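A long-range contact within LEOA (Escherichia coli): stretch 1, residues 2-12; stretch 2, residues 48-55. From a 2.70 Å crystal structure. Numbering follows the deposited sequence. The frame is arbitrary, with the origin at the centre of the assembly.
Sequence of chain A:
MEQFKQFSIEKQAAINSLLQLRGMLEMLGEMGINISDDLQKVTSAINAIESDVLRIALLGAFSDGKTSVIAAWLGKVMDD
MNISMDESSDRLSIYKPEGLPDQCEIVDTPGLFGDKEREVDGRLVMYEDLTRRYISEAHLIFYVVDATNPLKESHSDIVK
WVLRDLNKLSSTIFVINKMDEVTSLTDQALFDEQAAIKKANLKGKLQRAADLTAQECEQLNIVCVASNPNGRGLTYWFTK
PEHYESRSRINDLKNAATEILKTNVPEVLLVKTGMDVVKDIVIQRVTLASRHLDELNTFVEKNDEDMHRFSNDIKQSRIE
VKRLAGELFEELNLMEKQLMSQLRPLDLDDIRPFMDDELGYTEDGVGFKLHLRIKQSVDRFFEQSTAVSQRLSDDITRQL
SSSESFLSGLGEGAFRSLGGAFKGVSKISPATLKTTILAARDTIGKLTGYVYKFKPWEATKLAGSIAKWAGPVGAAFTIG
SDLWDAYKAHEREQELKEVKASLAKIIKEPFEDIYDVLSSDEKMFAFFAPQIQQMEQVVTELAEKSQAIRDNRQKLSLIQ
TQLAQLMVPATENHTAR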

# COMPACT_ATOMS: atom_id res chain seq x y z
N GLU A 2 31.55 -19.77 -20.66
CA GLU A 2 31.29 -20.68 -21.78
C GLU A 2 29.97 -21.40 -21.54
O GLU A 2 29.28 -21.11 -20.57
N GLN A 3 29.60 -22.33 -22.42
CA GLN A 3 28.19 -22.75 -22.55
C GLN A 3 27.69 -23.65 -21.43
O GLN A 3 26.55 -23.51 -21.03
N PHE A 4 28.52 -24.54 -20.92
CA PHE A 4 28.09 -25.49 -19.90
C PHE A 4 28.13 -24.89 -18.52
O PHE A 4 27.38 -25.31 -17.66
N LYS A 5 28.99 -23.90 -18.31
CA LYS A 5 29.03 -23.19 -17.03
C LYS A 5 27.85 -22.23 -16.93
O LYS A 5 27.35 -21.99 -15.83
N GLN A 6 27.42 -21.69 -18.07
CA GLN A 6 26.31 -20.75 -18.11
C GLN A 6 25.06 -21.51 -17.84
O GLN A 6 24.18 -21.04 -17.15
N PHE A 7 24.97 -22.71 -18.40
CA PHE A 7 23.80 -23.50 -18.21
C PHE A 7 23.76 -23.86 -16.75
O PHE A 7 22.85 -23.47 -16.04
N SER A 8 24.77 -24.57 -16.30
CA SER A 8 24.79 -25.03 -14.92
C SER A 8 24.39 -23.90 -13.97
O SER A 8 23.67 -24.15 -13.01
N ILE A 9 24.87 -22.68 -14.25
CA ILE A 9 24.51 -21.46 -13.50
C ILE A 9 23.05 -21.08 -13.65
O ILE A 9 22.40 -20.73 -12.66
N GLU A 10 22.55 -21.08 -14.88
CA GLU A 10 21.15 -20.77 -15.10
C GLU A 10 20.27 -21.84 -14.50
O GLU A 10 19.24 -21.52 -13.94
N LYS A 11 20.70 -23.10 -14.54
CA LYS A 11 19.99 -24.15 -13.82
C LYS A 11 19.87 -23.81 -12.35
O LYS A 11 18.79 -23.86 -11.79
N GLN A 12 20.97 -23.45 -11.72
CA GLN A 12 20.90 -23.14 -10.30
C GLN A 12 20.03 -21.92 -10.05
O GLN A 12 19.23 -21.92 -9.12
N ALA A 48 12.92 -32.63 -10.47
CA ALA A 48 12.91 -32.90 -11.90
C ALA A 48 13.95 -32.07 -12.61
O ALA A 48 14.59 -32.56 -13.52
N ILE A 49 14.11 -30.83 -12.18
CA ILE A 49 14.98 -29.89 -12.89
C ILE A 49 16.45 -30.23 -12.74
O ILE A 49 17.22 -30.01 -13.67
N GLU A 50 16.84 -30.68 -11.56
CA GLU A 50 18.20 -31.14 -11.26
C GLU A 50 18.76 -32.09 -12.31
O GLU A 50 19.92 -31.99 -12.69
N SER A 51 17.93 -33.02 -12.79
CA SER A 51 18.35 -33.96 -13.82
C SER A 51 18.82 -33.28 -15.11
O SER A 51 19.88 -33.60 -15.64
N ASP A 52 17.99 -32.35 -15.58
CA ASP A 52 18.11 -31.78 -16.91
C ASP A 52 19.53 -31.32 -17.28
O ASP A 52 20.32 -30.90 -16.43
N VAL A 53 19.83 -31.45 -18.58
CA VAL A 53 21.12 -31.13 -19.15
C VAL A 53 20.90 -30.24 -20.36
O VAL A 53 19.82 -30.26 -20.95
N LEU A 54 21.93 -29.49 -20.75
CA LEU A 54 21.87 -28.64 -21.93
C LEU A 54 21.49 -29.39 -23.20
O LEU A 54 22.09 -30.39 -23.52
N ARG A 55 20.53 -28.86 -23.94
CA ARG A 55 20.03 -29.48 -25.15
C ARG A 55 20.01 -28.47 -26.29
O ARG A 55 19.48 -27.38 -26.14

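This is a small, mostly apolar contact in which one side of an N-terminal helix rests on the end of a second helix and the extended segment after it, with a lysine closing one end by weak bonds to backbone carbonyls. The two stretches bury 404 Å² between them, and most of the helix's share comes from Phe7 and Lys11, two residues one helical turn apart whose CA-to-CB bonds both point toward the other stretch.

Phe7 meets Leu54 where the backbones come close, with the two CA atoms 6.6 Å apart. Its chi1 is t (172°) and its chi2 is 87°, which lays the ring against backbone as much as side chain. Leu54 N sits over one face, 3.4 Å from Phe7 CZ, while Asp52 O lies at the ring edge, 3.8 Å from Phe7 CE2. Leu54 also points toward the helix, and its CB stands over the same ring in a CH-pi contact, 4.0 Å from Phe7 CD1. With chi1 t and chi2 p, Leu54 carries its CD2 methyl onward to the first turn of the helix, reaching 4.3 Å from Phe4 CE1 and 4.2 Å from Gln3 O. Phe4, chi1 m, leaves its backbone sideways, yet its ring comes nearer to meet that methyl. Gln3 does the reverse: its CB points toward Leu54, but the end of the chain leads away, and its amide nitrogen is bonded elsewhere in the structure.

Lys11 works along its whole length. Its chi1 and chi2 are t, chi3 lies between wells at 105°, and chi4 is t again. The aliphatic part packs on Ile49 (chi1 m, chi2 t), with Lys11 CG 4.0 Å from Ile49 CG2 and Lys11 CD 3.7 Å from Ile49 O. The amine then gives two weak hydrogen bonds, from Lys11 NZ to Glu50 O at 3.2 Å and from Lys11 NZ to Asp52 O at 3.4 Å. Glu50 points away at CB, but with chi1 and chi2 both m its carboxylate comes back to the lysine; Lys11 NZ and Glu50 OE1 remain 4.4 Å apart, beyond a salt bridge. Charge may favour this corner, but the hydrogen bonds are to main chain.

Val53 and Arg55 turn their CB atoms away, leaving Leu54 between them as the inward residue. The rule to read here is economical: an aromatic and a lysine spaced i, i+4 let the ring cover a neighbouring backbone while the long chain covers an isoleucine and spends its amine on carbonyls.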

# COMPACT_ATOMS: atom_id res chain seq x y z
CB GLU A 2 32.49 -21.62 -22.01
CG GLU A 2 32.88 -22.50 -20.83
CD GLU A 2 32.27 -23.88 -20.90
OE1 GLU A 2 32.42 -24.56 -21.93
OE2 GLU A 2 31.63 -24.29 -19.91
CB GLN A 3 27.92 -23.42 -23.91
CG GLN A 3 28.76 -24.65 -24.24
CD GLN A 3 29.97 -24.33 -25.08
OE1 GLN A 3 30.75 -23.44 -24.76
NE2 GLN A 3 30.13 -25.06 -26.16
CB PHE A 4 28.95 -26.76 -19.94
CG PHE A 4 28.91 -27.47 -21.25
CD1 PHE A 4 27.94 -28.41 -21.51
CD2 PHE A 4 29.83 -27.16 -22.23
CE1 PHE A 4 27.89 -29.05 -22.72
CE2 PHE A 4 29.79 -27.80 -23.46
CZ PHE A 4 28.81 -28.75 -23.70
CB LYS A 5 30.35 -22.42 -16.86
CG LYS A 5 30.60 -21.90 -15.45
CD LYS A 5 31.68 -20.82 -15.44
CE LYS A 5 31.56 -19.89 -14.23
NZ LYS A 5 32.51 -18.73 -14.28
CB GLN A 6 26.21 -20.09 -19.47
CG GLN A 6 25.16 -19.00 -19.55
CD GLN A 6 25.56 -17.73 -18.80
OE1 GLN A 6 24.97 -17.39 -17.78
NE2 GLN A 6 26.56 -17.02 -19.32
CB PHE A 7 23.83 -24.74 -19.09
CG PHE A 7 22.72 -25.70 -18.81
CD1 PHE A 7 21.51 -25.55 -19.43
CD2 PHE A 7 22.89 -26.73 -17.91
CE1 PHE A 7 20.48 -26.43 -19.18
CE2 PHE A 7 21.87 -27.63 -17.65
CZ PHE A 7 20.66 -27.48 -18.28
CB SER A 8 26.17 -25.54 -14.57
OG SER A 8 27.03 -24.43 -14.54
CB ILE A 9 25.32 -20.22 -13.97
CG1 ILE A 9 26.75 -20.27 -13.47
CG2 ILE A 9 24.69 -18.92 -13.48
CD1 ILE A 9 27.69 -19.34 -14.24
CB GLU A 10 20.83 -20.51 -16.57
CG GLU A 10 21.41 -19.20 -17.08
CD GLU A 10 21.16 -17.99 -16.16
OE1 GLU A 10 20.01 -17.79 -15.67
OE2 GLU A 10 22.11 -17.20 -15.93
CB LYS A 11 20.67 -25.50 -13.93
CG LYS A 11 19.72 -26.66 -13.73
CD LYS A 11 20.29 -27.95 -14.26
CE LYS A 11 20.76 -28.86 -13.14
NZ LYS A 11 21.87 -29.70 -13.64
CB GLN A 12 22.30 -22.92 -9.71
CG GLN A 12 22.43 -23.27 -8.23
CD GLN A 12 22.03 -24.72 -7.88
OE1 GLN A 12 21.70 -25.04 -6.71
NE2 GLN A 12 22.07 -25.62 -8.89
CB ALA A 48 11.54 -32.63 -12.49
CB ILE A 49 14.75 -28.45 -12.43
CG1 ILE A 49 13.59 -27.85 -13.23
CG2 ILE A 49 15.98 -27.59 -12.65
CD1 ILE A 49 13.16 -26.48 -12.76
CB GLU A 50 18.24 -31.84 -9.89
CG GLU A 50 18.31 -30.91 -8.68
CD GLU A 50 19.64 -30.18 -8.58
OE1 GLU A 50 20.52 -30.39 -9.46
OE2 GLU A 50 19.80 -29.39 -7.61
CB SER A 51 17.20 -34.90 -14.21
OG SER A 51 17.47 -35.45 -15.48
CB ASP A 52 17.11 -30.64 -17.08
CG ASP A 52 15.66 -31.14 -17.29
OD1 ASP A 52 15.21 -32.08 -16.59
OD2 ASP A 52 14.97 -30.59 -18.17
CB VAL A 53 21.87 -32.39 -19.64
CG1 VAL A 53 21.95 -33.46 -18.55
CG2 VAL A 53 21.20 -32.99 -20.86
CB LEU A 54 23.20 -27.95 -22.17
CG LEU A 54 23.28 -27.05 -23.39
CD1 LEU A 54 22.23 -25.96 -23.38
CD2 LEU A 54 24.64 -26.40 -23.44
CB ARG A 55 18.62 -30.00 -24.95
CG ARG A 55 18.04 -30.65 -26.19
CD ARG A 55 16.59 -31.01 -26.00
NE ARG A 55 16.47 -32.17 -25.14
CZ ARG A 55 15.34 -32.57 -24.59
NH1 ARG A 55 14.21 -31.91 -24.81
NH2 ARG A 55 15.34 -33.65 -23.81